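Local atomic coordinates of CCHC-type domain-containing protein (Trypanosoma brucei brucei, PDB entry 7C4C), a protein that probably acts as a 3'-5' RNA exonuclease, joining a metal-dependent, RNase D-like nuclease domain to zinc knuckles that bind nucleotides. Residues 156-161 / 185-190; 38-43 / 98-103. All coordinates share one frame; numbering follows the deposited sequence.

Interaction 1. Residues 156-161 / 185-190; sequences RQEGDS and LEYAAG. With ZN (zinc ion), chain E.
Tyr187, on helix 182-202, reaches across to the 3-10 turn of residues 157-160, and its ring takes up most of what the helix offers to residues 156-161. From CB the side chain runs with CG anti to the backbone N (chi1 170°), which carries the ring off the helix toward the turn. CD2 meets two groups at almost equal range: CB of Glu158 and OG of Ser161 both lie 3.7 Å from it. Next along the ring, CE2 faces the carbonyl of Glu158, whose O sits in the ring plane at the edge, 3.8 Å from CE2. At the tip, OH takes a long hydrogen bond from Arg156 NH2 (3.3 Å), bent to 140° at the hydrogen; the hydroxyl lies in the guanidinium plane, although that plane stands 82° from the ring. OH is also hydrogen-bonded to Gln164 of helix 162-169. In DnaQ-like exonucleases of the DEDDy type, to which RNase D belongs, a tyrosine one helical turn before the last metal-binding aspartate stands beside the two-metal centre, and Tyr187, four residues before Asp191, fits that place; the nearest atoms of its side chain lie about 5 Å from a manganese ion and from a bound GMP. The turn that receives it is held by Ser161, the N-cap of helix 162-169: its OG donates to Glu158 O at 2.6 Å, on a lone pair, and its backbone N bonds the same oxygen. Glu158 bends at chi2, passing Gly190, where the absence of a side chain leaves room for the carboxylate. There OE2 binds a zinc ion at 2.2 Å, which His194 and a water also ligate.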
ATOM      1  N   ARG A 156       3.812  -1.594   9.329  1.00 50.30           N
ATOM      2  CA  ARG A 156       4.270  -2.979   9.235  1.00 49.77           C
ATOM      3  C   ARG A 156       5.371  -3.245  10.259  1.00 54.07           C
ATOM      4  O   ARG A 156       6.560  -3.084   9.961  1.00 53.10           O
ATOM      5  CB  ARG A 156       4.777  -3.297   7.821  1.00 45.60           C
ATOM      6  CG  ARG A 156       5.154  -4.758   7.625  1.00 42.37           C
ATOM      7  CD  ARG A 156       5.845  -5.040   6.293  1.00 40.77           C
ATOM      8  NE  ARG A 156       6.116  -6.474   6.143  1.00 42.71           N
ATOM      9  CZ  ARG A 156       7.305  -7.053   6.319  1.00 41.07           C
ATOM     10  NH1 ARG A 156       8.372  -6.319   6.642  1.00 33.67           N
ATOM     11  NH2 ARG A 156       7.427  -8.374   6.164  1.00 40.44           N
ATOM     12  N   GLN A 157       4.991  -3.659  11.468  1.00 56.49           N
ATOM     13  CA  GLN A 157       5.953  -3.815  12.553  1.00 53.91           C
ATOM     14  C   GLN A 157       6.719  -5.133  12.506  1.00 53.90           C
ATOM     15  O   GLN A 157       7.650  -5.311  13.303  1.00 53.78           O
ATOM     16  CB  GLN A 157       5.232  -3.669  13.888  1.00 50.69           C
ATOM     17  CG  GLN A 157       4.649  -2.289  14.072  1.00 53.07           C
ATOM     18  CD  GLN A 157       3.832  -2.158  15.342  1.00 54.80           C
ATOM     19  OE1 GLN A 157       2.848  -2.878  15.535  1.00 52.97           O
ATOM     20  NE2 GLN A 157       4.236  -1.232  16.218  1.00 52.45           N
ATOM     21  N   GLU A 158       6.354  -6.051  11.598  1.00 52.53           N
ATOM     22  CA  GLU A 158       7.102  -7.296  11.419  1.00 46.85           C
ATOM     23  C   GLU A 158       8.470  -7.067  10.796  1.00 47.50           C
ATOM     24  O   GLU A 158       9.355  -7.916  10.950  1.00 47.83           O
ATOM     25  CB  GLU A 158       6.322  -8.286  10.549  1.00 41.20           C
ATOM     26  CG  GLU A 158       4.989  -8.735  11.118  1.00 44.06           C
ATOM     27  CD  GLU A 158       3.848  -7.792  10.772  1.00 46.42           C
ATOM     28  OE1 GLU A 158       4.101  -6.613  10.439  1.00 44.58           O
ATOM     29  OE2 GLU A 158       2.688  -8.236  10.827  1.00 48.03           O
ATOM     30  N   GLY A 159       8.662  -5.953  10.083  1.00 49.72           N
ATOM     31  CA  GLY A 159       9.973  -5.626   9.544  1.00 53.32           C
ATOM     32  C   GLY A 159      11.025  -5.353  10.602  1.00 55.80           C
ATOM     33  O   GLY A 159      12.221  -5.367  10.290  1.00 54.21           O
ATOM     34  N   ASP A 160      10.606  -5.100  11.847  1.00 57.72           N
ATOM     35  CA  ASP A 160      11.507  -4.903  12.977  1.00 59.47           C
ATOM     36  C   ASP A 160      11.676  -6.161  13.821  1.00 55.27           C
ATOM     37  O   ASP A 160      12.383  -6.123  14.832  1.00 55.21           O
ATOM     38  CB  ASP A 160      11.006  -3.750  13.866  1.00 64.37           C
ATOM     39  CG  ASP A 160      11.261  -2.364  13.255  1.00 71.37           C
ATOM     40  OD1 ASP A 160      11.712  -2.272  12.088  1.00 71.60           O
ATOM     41  OD2 ASP A 160      11.006  -1.355  13.951  1.00 76.36           O
ATOM     42  N   SER A 161      11.051  -7.270  13.430  1.00 52.91           N
ATOM     43  CA  SER A 161      11.058  -8.487  14.222  1.00 48.10           C
ATOM     44  C   SER A 161      12.356  -9.263  14.026  1.00 44.08           C
ATOM     45  O   SER A 161      13.099  -9.050  13.065  1.00 41.99           O
ATOM     46  CB  SER A 161       9.877  -9.371  13.847  1.00 47.16           C
ATOM     47  OG  SER A 161      10.037  -9.841  12.522  1.00 45.33           O
ATOM     48  N   LEU A 185       5.764 -18.271  12.902  1.00 28.35           N
ATOM     49  CA  LEU A 185       4.449 -18.471  12.308  1.00 28.37           C
ATOM     50  C   LEU A 185       3.651 -17.176  12.286  1.00 31.74           C
ATOM     51  O   LEU A 185       3.061 -16.810  11.262  1.00 36.25           O
ATOM     52  CB  LEU A 185       3.701 -19.548  13.080  1.00 27.16           C
ATOM     53  CG  LEU A 185       4.501 -20.818  13.357  1.00 28.13           C
ATOM     54  CD1 LEU A 185       3.869 -21.622  14.487  1.00 22.26           C
ATOM     55  CD2 LEU A 185       4.533 -21.628  12.064  1.00 26.03           C
ATOM     56  N   GLU A 186       3.625 -16.468  13.410  1.00 23.48           N
ATOM     57  CA  GLU A 186       2.971 -15.168  13.446  1.00 25.89           C
ATOM     58  C   GLU A 186       3.574 -14.209  12.420  1.00 24.78           C
ATOM     59  O   GLU A 186       2.853 -13.418  11.802  1.00 23.18           O
ATOM     60  CB  GLU A 186       3.056 -14.596  14.864  1.00 31.92           C
ATOM     61  CG  GLU A 186       2.560 -13.169  14.985  1.00 37.70           C
ATOM     62  CD  GLU A 186       1.098 -13.011  14.578  1.00 44.34           C
ATOM     63  OE1 GLU A 186       0.347 -14.010  14.610  1.00 50.70           O
ATOM     64  OE2 GLU A 186       0.702 -11.885  14.217  1.00 41.56           O
ATOM     65  N   TYR A 187       4.889 -14.278  12.198  1.00 29.02           N
ATOM     66  CA  TYR A 187       5.487 -13.437  11.162  1.00 29.40           C
ATOM     67  C   TYR A 187       4.963 -13.817   9.793  1.00 28.87           C
ATOM     68  O   TYR A 187       4.713 -12.948   8.943  1.00 27.89           O
ATOM     69  CB  TYR A 187       7.014 -13.552  11.164  1.00 34.84           C
ATOM     70  CG  TYR A 187       7.629 -12.892   9.945  1.00 35.64           C
ATOM     71  CD1 TYR A 187       7.806 -13.595   8.757  1.00 31.53           C
ATOM     72  CD2 TYR A 187       8.015 -11.551   9.977  1.00 38.99           C
ATOM     73  CE1 TYR A 187       8.342 -12.975   7.635  1.00 35.77           C
ATOM     74  CE2 TYR A 187       8.565 -10.931   8.863  1.00 36.80           C
ATOM     75  CZ  TYR A 187       8.729 -11.647   7.702  1.00 34.78           C
ATOM     76  OH  TYR A 187       9.265 -11.029   6.601  1.00 38.14           O
ATOM     77  N   ALA A 188       4.844 -15.124   9.543  1.00 28.10           N
ATOM     78  CA  ALA A 188       4.441 -15.596   8.229  1.00 26.32           C
ATOM     79  C   ALA A 188       2.968 -15.329   7.969  1.00 26.59           C
ATOM     80  O   ALA A 188       2.563 -15.155   6.814  1.00 32.29           O
ATOM     81  CB  ALA A 188       4.747 -17.084   8.106  1.00 28.02           C
ATOM     82  N   ALA A 189       2.160 -15.310   9.025  1.00 27.97           N
ATOM     83  CA  ALA A 189       0.743 -15.001   8.883  1.00 28.44           C
ATOM     84  C   ALA A 189       0.529 -13.540   8.515  1.00 25.63           C
ATOM     85  O   ALA A 189      -0.389 -13.222   7.746  1.00 29.05           O
ATOM     86  CB  ALA A 189      -0.001 -15.336  10.185  1.00 18.45           C
ATOM     87  N   GLY A 190       1.372 -12.647   9.039  1.00 21.99           N
ATOM     88  CA  GLY A 190       1.154 -11.221   8.838  1.00 25.05           C
ATOM     89  C   GLY A 190       1.172 -10.829   7.375  1.00 23.17           C
ATOM     90  O   GLY A 190       0.373  -9.997   6.936  1.00 26.42           O
TER
HETATM   91 ZN    ZN E 404       0.720  -7.397  10.567  1.00 44.96          ZN
HETATM   92  O   HOH W   1      -1.006  -8.904  11.080  1.00 18.82           O

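Interaction 2. Residues 38-43 / 98-103; sequences IALDIE and KLFFDC. With MN (manganese (II) ion), chain H; MN (manganese (II) ion), chain I; 5GP (guanosine-5'-monophosphate), chain N; 5GP (guanosine-5'-monophosphate), chain P.
Leu40 and Phe100 meet where strands 37-44 and 97-100 run side by side in the central sheet of this DnaQ-like exonuclease domain, a member of the RNase H clan. Leu40 CB stands over one face of the Phe100 ring, 4.2 Å from its centroid, in a CH-pi contact offset toward the rim. Leu40 CG lies beside the backbone N (chi1 -72°), and from there CD1 reaches CZ of the ring at 3.7 Å and also touches CB of Lys98. The parallel pairing that sets this register consists of Leu99 N to Ile38 O and Leu40 N to Leu99 O (2.8 Å), so the strands grip Leu99 through both its N and its O. Ala39 and Leu99 share the other face of the sheet, where Ile195 of helix 182-202 covers them. Beyond Leu40 the strands part, and a water enters the gap, accepting from Phe101 N (2.8 Å) and lying within donating range of Leu40 O and Asp41 OD1. Strand 37-44 goes on to deliver the acidic ligands of a two-metal site. Asp41 bridges the two manganese ions, OD1 to one and OD2 to the other, and Glu43 OE1 joins OD2 on the second, which Asp191 also binds. Both ions share O2P of a GMP, consistent with a product-like complex in the two-metal scheme of this family. Glu43 divides its carboxylate: OE1 holds the metal at 2.1 Å, whereas OE2 accepts from the O3' hydroxyl of that GMP. Past the end of the other strand, Asp102 OD2 accepts a hydrogen bond from O2' of a second GMP at 2.6 Å.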
ATOM      1  N   ILE A  38      -8.305 -15.287  -2.406  1.00 20.34           N
ATOM      2  CA  ILE A  38      -7.368 -15.893  -1.470  1.00 23.81           C
ATOM      3  C   ILE A  38      -6.061 -15.138  -1.579  1.00 23.15           C
ATOM      4  O   ILE A  38      -5.452 -15.118  -2.654  1.00 23.94           O
ATOM      5  CB  ILE A  38      -7.135 -17.378  -1.770  1.00 23.02           C
ATOM      6  CG1 ILE A  38      -8.466 -18.102  -1.917  1.00 23.30           C
ATOM      7  CG2 ILE A  38      -6.294 -18.007  -0.683  1.00 23.66           C
ATOM      8  CD1 ILE A  38      -8.317 -19.552  -2.354  1.00 23.07           C
ATOM      9  N   ALA A  39      -5.635 -14.514  -0.485  1.00 22.01           N
ATOM     10  CA  ALA A  39      -4.294 -13.949  -0.433  1.00 20.02           C
ATOM     11  C   ALA A  39      -3.285 -15.072  -0.298  1.00 16.58           C
ATOM     12  O   ALA A  39      -3.519 -16.043   0.419  1.00 19.21           O
ATOM     13  CB  ALA A  39      -4.162 -12.993   0.747  1.00 18.85           C
ATOM     14  N   LEU A  40      -2.158 -14.939  -0.977  1.00 16.25           N
ATOM     15  CA  LEU A  40      -1.139 -15.977  -0.980  1.00 15.99           C
ATOM     16  C   LEU A  40       0.238 -15.373  -0.769  1.00 21.87           C
ATOM     17  O   LEU A  40       0.507 -14.242  -1.188  1.00 22.15           O
ATOM     18  CB  LEU A  40      -1.138 -16.754  -2.290  1.00 15.66           C
ATOM     19  CG  LEU A  40      -2.309 -17.703  -2.525  1.00 21.01           C
ATOM     20  CD1 LEU A  40      -2.155 -18.300  -3.914  1.00 17.12           C
ATOM     21  CD2 LEU A  40      -2.333 -18.799  -1.463  1.00 14.27           C
ATOM     22  N   ASP A  41       1.108 -16.155  -0.125  1.00 20.79           N
ATOM     23  CA  ASP A  41       2.505 -15.787   0.067  1.00 26.75           C
ATOM     24  C   ASP A  41       3.297 -17.060   0.374  1.00 27.00           C
ATOM     25  O   ASP A  41       2.726 -18.095   0.727  1.00 30.83           O
ATOM     26  CB  ASP A  41       2.640 -14.738   1.181  1.00 30.88           C
ATOM     27  CG  ASP A  41       3.981 -14.022   1.165  1.00 34.67           C
ATOM     28  OD1 ASP A  41       4.420 -13.576   0.083  1.00 40.86           O
ATOM     29  OD2 ASP A  41       4.585 -13.889   2.253  1.00 32.01           O
ATOM     30  N   ILE A  42       4.619 -16.974   0.230  1.00 20.66           N
ATOM     31  CA  ILE A  42       5.508 -18.123   0.360  1.00 18.62           C
ATOM     32  C   ILE A  42       6.690 -17.748   1.236  1.00 21.74           C
ATOM     33  O   ILE A  42       7.263 -16.666   1.080  1.00 29.79           O
ATOM     34  CB  ILE A  42       6.001 -18.599  -1.023  1.00 18.36           C
ATOM     35  CG1 ILE A  42       4.840 -19.187  -1.812  1.00 20.32           C
ATOM     36  CG2 ILE A  42       7.113 -19.629  -0.908  1.00 17.34           C
ATOM     37  CD1 ILE A  42       5.259 -19.695  -3.139  1.00 24.30           C
ATOM     38  N   GLU A  43       7.048 -18.624   2.160  1.00 14.83           N
ATOM     39  CA  GLU A  43       8.314 -18.528   2.870  1.00 25.52           C
ATOM     40  C   GLU A  43       9.187 -19.709   2.460  1.00 24.88           C
ATOM     41  O   GLU A  43       8.715 -20.860   2.463  1.00 20.69           O
ATOM     42  CB  GLU A  43       8.124 -18.519   4.394  1.00 27.50           C
ATOM     43  CG  GLU A  43       7.294 -17.361   4.981  1.00 35.09           C
ATOM     44  CD  GLU A  43       7.792 -15.965   4.617  1.00 42.92           C
ATOM     45  OE1 GLU A  43       6.930 -15.066   4.525  1.00 44.66           O
ATOM     46  OE2 GLU A  43       9.017 -15.755   4.431  1.00 42.58           O
ATOM     47  N   LYS A  98      -6.488 -14.885  -6.878  1.00 24.47           N
ATOM     48  CA  LYS A  98      -5.323 -15.114  -6.030  1.00 24.60           C
ATOM     49  C   LYS A  98      -4.574 -13.801  -5.884  1.00 23.48           C
ATOM     50  O   LYS A  98      -4.067 -13.260  -6.873  1.00 19.29           O
ATOM     51  CB  LYS A  98      -4.394 -16.188  -6.599  1.00 25.48           C
ATOM     52  CG  LYS A  98      -5.095 -17.298  -7.375  1.00 27.25           C
ATOM     53  CD  LYS A  98      -5.989 -18.125  -6.480  1.00 23.90           C
ATOM     54  CE  LYS A  98      -6.469 -19.354  -7.220  1.00 22.50           C
ATOM     55  NZ  LYS A  98      -6.968 -19.035  -8.589  1.00 19.99           N
ATOM     56  N   LEU A  99      -4.483 -13.302  -4.656  1.00 25.25           N
ATOM     57  CA  LEU A  99      -3.833 -12.031  -4.392  1.00 23.92           C
ATOM     58  C   LEU A  99      -2.405 -12.271  -3.927  1.00 20.82           C
ATOM     59  O   LEU A  99      -2.175 -12.972  -2.934  1.00 19.64           O
ATOM     60  CB  LEU A  99      -4.614 -11.227  -3.357  1.00 25.12           C
ATOM     61  CG  LEU A  99      -6.081 -10.954  -3.711  1.00 19.41           C
ATOM     62  CD1 LEU A  99      -6.892 -10.984  -2.434  1.00 16.98           C
ATOM     63  CD2 LEU A  99      -6.267  -9.630  -4.433  1.00 18.81           C
ATOM     64  N   PHE A 100      -1.451 -11.691  -4.650  1.00 20.07           N
ATOM     65  CA  PHE A 100      -0.054 -11.658  -4.250  1.00 21.06           C
ATOM     66  C   PHE A 100       0.337 -10.216  -3.992  1.00 20.92           C
ATOM     67  O   PHE A 100      -0.361  -9.280  -4.395  1.00 20.82           O
ATOM     68  CB  PHE A 100       0.862 -12.260  -5.335  1.00 22.88           C
ATOM     69  CG  PHE A 100       0.644 -13.729  -5.575  1.00 26.59           C
ATOM     70  CD1 PHE A 100      -0.447 -14.170  -6.303  1.00 21.42           C
ATOM     71  CD2 PHE A 100       1.541 -14.672  -5.076  1.00 29.21           C
ATOM     72  CE1 PHE A 100      -0.660 -15.518  -6.522  1.00 19.30           C
ATOM     73  CE2 PHE A 100       1.337 -16.029  -5.288  1.00 27.21           C
ATOM     74  CZ  PHE A 100       0.224 -16.450  -6.014  1.00 22.64           C
ATOM     75  N   PHE A 101       1.468 -10.046  -3.312  1.00 19.78           N
ATOM     76  CA  PHE A 101       2.177  -8.770  -3.268  1.00 20.09           C
ATOM     77  C   PHE A 101       3.564  -9.048  -3.833  1.00 19.56           C
ATOM     78  O   PHE A 101       4.393  -9.669  -3.156  1.00 20.79           O
ATOM     79  CB  PHE A 101       2.245  -8.208  -1.855  1.00 18.34           C
ATOM     80  CG  PHE A 101       2.640  -6.757  -1.805  1.00 15.73           C
ATOM     81  CD1 PHE A 101       1.681  -5.762  -1.946  1.00 16.01           C
ATOM     82  CD2 PHE A 101       3.958  -6.387  -1.621  1.00 13.86           C
ATOM     83  CE1 PHE A 101       2.037  -4.417  -1.895  1.00 19.70           C
ATOM     84  CE2 PHE A 101       4.334  -5.024  -1.574  1.00 16.05           C
ATOM     85  CZ  PHE A 101       3.379  -4.046  -1.712  1.00 16.52           C
ATOM     86  N   ASP A 102       3.812  -8.592  -5.066  1.00 16.41           N
ATOM     87  CA  ASP A 102       4.974  -9.007  -5.870  1.00 21.35           C
ATOM     88  C   ASP A 102       4.978 -10.519  -6.066  1.00 22.01           C
ATOM     89  O   ASP A 102       5.434 -11.263  -5.196  1.00 24.36           O
ATOM     90  CB  ASP A 102       6.326  -8.570  -5.268  1.00 20.03           C
ATOM     91  CG  ASP A 102       7.529  -8.972  -6.169  1.00 25.54           C
ATOM     92  OD1 ASP A 102       7.276  -9.423  -7.310  1.00 29.74           O
ATOM     93  OD2 ASP A 102       8.711  -8.766  -5.801  1.00 25.32           O
ATOM     94  N   CYS A 103       4.504 -10.976  -7.219  1.00 20.30           N
ATOM     95  CA  CYS A 103       4.281 -12.394  -7.454  1.00 19.66           C
ATOM     96  C   CYS A 103       5.436 -13.074  -8.168  1.00 19.59           C
ATOM     97  O   CYS A 103       5.391 -14.297  -8.317  1.00 24.39           O
ATOM     98  CB  CYS A 103       3.010 -12.604  -8.281  1.00 18.06           C
ATOM     99  SG  CYS A 103       3.158 -12.059  -9.997  1.00 22.54           S
TER
HETATM  100 MN    MN H 407       6.428 -13.355   3.357  1.00 39.45          MN
HETATM  101 MN    MN I 408       6.246 -12.803  -0.532  1.00 41.22          MN
HETATM  102  P   5GP N 413       8.484 -12.322   1.128  1.00 59.55           P
HETATM  103  O1P 5GP N 413       8.770 -11.174   2.070  1.00 62.07           O
HETATM  104  O2P 5GP N 413       7.214 -13.085   1.438  1.00 59.18           O
HETATM  105  O3P 5GP N 413       8.648 -11.988  -0.340  1.00 61.41           O
HETATM  106  O5' 5GP N 413       9.637 -13.392   1.406  1.00 57.39           O
HETATM  107  C5' 5GP N 413       9.620 -14.647   0.739  1.00 50.89           C
HETATM  108  C4' 5GP N 413      10.944 -15.370   0.813  1.00 45.46           C
HETATM  109  O4' 5GP N 413      11.979 -14.581   0.173  1.00 41.96           O
HETATM  110  C3' 5GP N 413      11.500 -15.646   2.204  1.00 42.96           C
HETATM  111  O3' 5GP N 413      10.912 -16.769   2.841  1.00 37.57           O
HETATM  112  C2' 5GP N 413      12.988 -15.818   1.934  1.00 45.95           C
HETATM  113  O2' 5GP N 413      13.253 -17.104   1.393  1.00 47.66           O
HETATM  114  C1' 5GP N 413      13.213 -14.783   0.834  1.00 46.20           C
HETATM  115  N9  5GP N 413      13.661 -13.491   1.386  1.00 48.35           N
HETATM  116  C8  5GP N 413      12.878 -12.433   1.654  1.00 46.14           C
HETATM  117  N7  5GP N 413      13.638 -11.422   2.133  1.00 44.45           N
HETATM  118  C5  5GP N 413      14.907 -11.866   2.151  1.00 48.77           C
HETATM  119  C6  5GP N 413      16.097 -11.273   2.531  1.00 50.18           C
HETATM  120  O6  5GP N 413      16.072 -10.095   2.960  1.00 49.60           O
HETATM  121  N1  5GP N 413      17.240 -11.976   2.429  1.00 51.96           N
HETATM  122  C2  5GP N 413      17.247 -13.241   1.972  1.00 51.06           C
HETATM  123  N2  5GP N 413      18.418 -13.915   1.896  1.00 47.67           N
HETATM  124  N3  5GP N 413      16.095 -13.848   1.591  1.00 53.01           N
HETATM  125  C4  5GP N 413      14.921 -13.167   1.671  1.00 50.76           C
HETATM  126  P   5GP P 415      12.457  -1.277  -2.185  1.00111.92           P
HETATM  127  O1P 5GP P 415      12.300   0.158  -2.639  1.00111.59           O
HETATM  128  O2P 5GP P 415      13.610  -1.999  -2.840  1.00112.70           O
HETATM  129  O3P 5GP P 415      12.371  -1.490  -0.690  1.00114.46           O
HETATM  130  O5' 5GP P 415      11.156  -2.016  -2.742  1.00107.73           O
HETATM  131  C5' 5GP P 415      10.647  -3.184  -2.108  1.00 99.55           C
HETATM  132  C4' 5GP P 415      10.070  -4.161  -3.107  1.00 91.16           C
HETATM  133  O4' 5GP P 415      10.818  -4.086  -4.355  1.00 88.99           O
HETATM  134  C3' 5GP P 415      10.118  -5.636  -2.708  1.00 86.74           C
HETATM  135  O3' 5GP P 415       9.015  -6.049  -1.915  1.00 85.29           O
HETATM  136  C2' 5GP P 415      10.204  -6.353  -4.048  1.00 84.94           C
HETATM  137  O2' 5GP P 415       8.922  -6.443  -4.654  1.00 80.59           O
HETATM  138  C1' 5GP P 415      11.068  -5.382  -4.853  1.00 88.70           C
HETATM  139  N9  5GP P 415      12.517  -5.656  -4.691  1.00 93.06           N
HETATM  140  C8  5GP P 415      13.458  -4.713  -4.488  1.00 94.33           C
HETATM  141  N7  5GP P 415      14.676  -5.293  -4.378  1.00 93.82           N
HETATM  142  C5  5GP P 415      14.495  -6.624  -4.518  1.00 92.79           C
HETATM  143  C6  5GP P 415      15.367  -7.702  -4.500  1.00 91.20           C
HETATM  144  O6  5GP P 415      16.589  -7.501  -4.321  1.00 92.24           O
HETATM  145  N1  5GP P 415      14.890  -8.945  -4.673  1.00 90.97           N
HETATM  146  C2  5GP P 415      13.578  -9.167  -4.863  1.00 91.82           C
HETATM  147  N2  5GP P 415      13.105 -10.430  -5.036  1.00 90.97           N
HETATM  148  N3  5GP P 415      12.709  -8.132  -4.886  1.00 92.28           N
HETATM  149  C4  5GP P 415      13.140  -6.852  -4.719  1.00 93.22           C
HETATM  150  O   HOH W   2       2.466 -12.422  -2.201  1.00 22.15           O
HETATM  151  O   HOH W   3       5.522 -12.606  -2.489  1.00 28.59           O
HETATM  152  O   HOH W   4       7.073 -14.786  -1.157  1.00 51.79           O

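From the N terminus, strand 37-44 comes first, and interaction 2 closes when the chain, after strands 57-64 and 70-74, antiparallel to each other, and helices 75-78 and 80-91, returns as strand 97-100 to lie parallel beside it. Interaction 1 opens only later, with residues 156-161 after helix 144-152, and closes on helix 182-202 by way of helix 162-169. The two loops therefore follow in series and neither nest nor cross. Interaction 2 ties neighbouring strands of the sheet; interaction 1 ties the loop between helices 144-152 and 162-169 to helix 182-202. They meet at the manganese site, where Tyr187 CE1 packs 4.0 Å from Glu43 OE1 and Ala188 CB touches Glu43 CG.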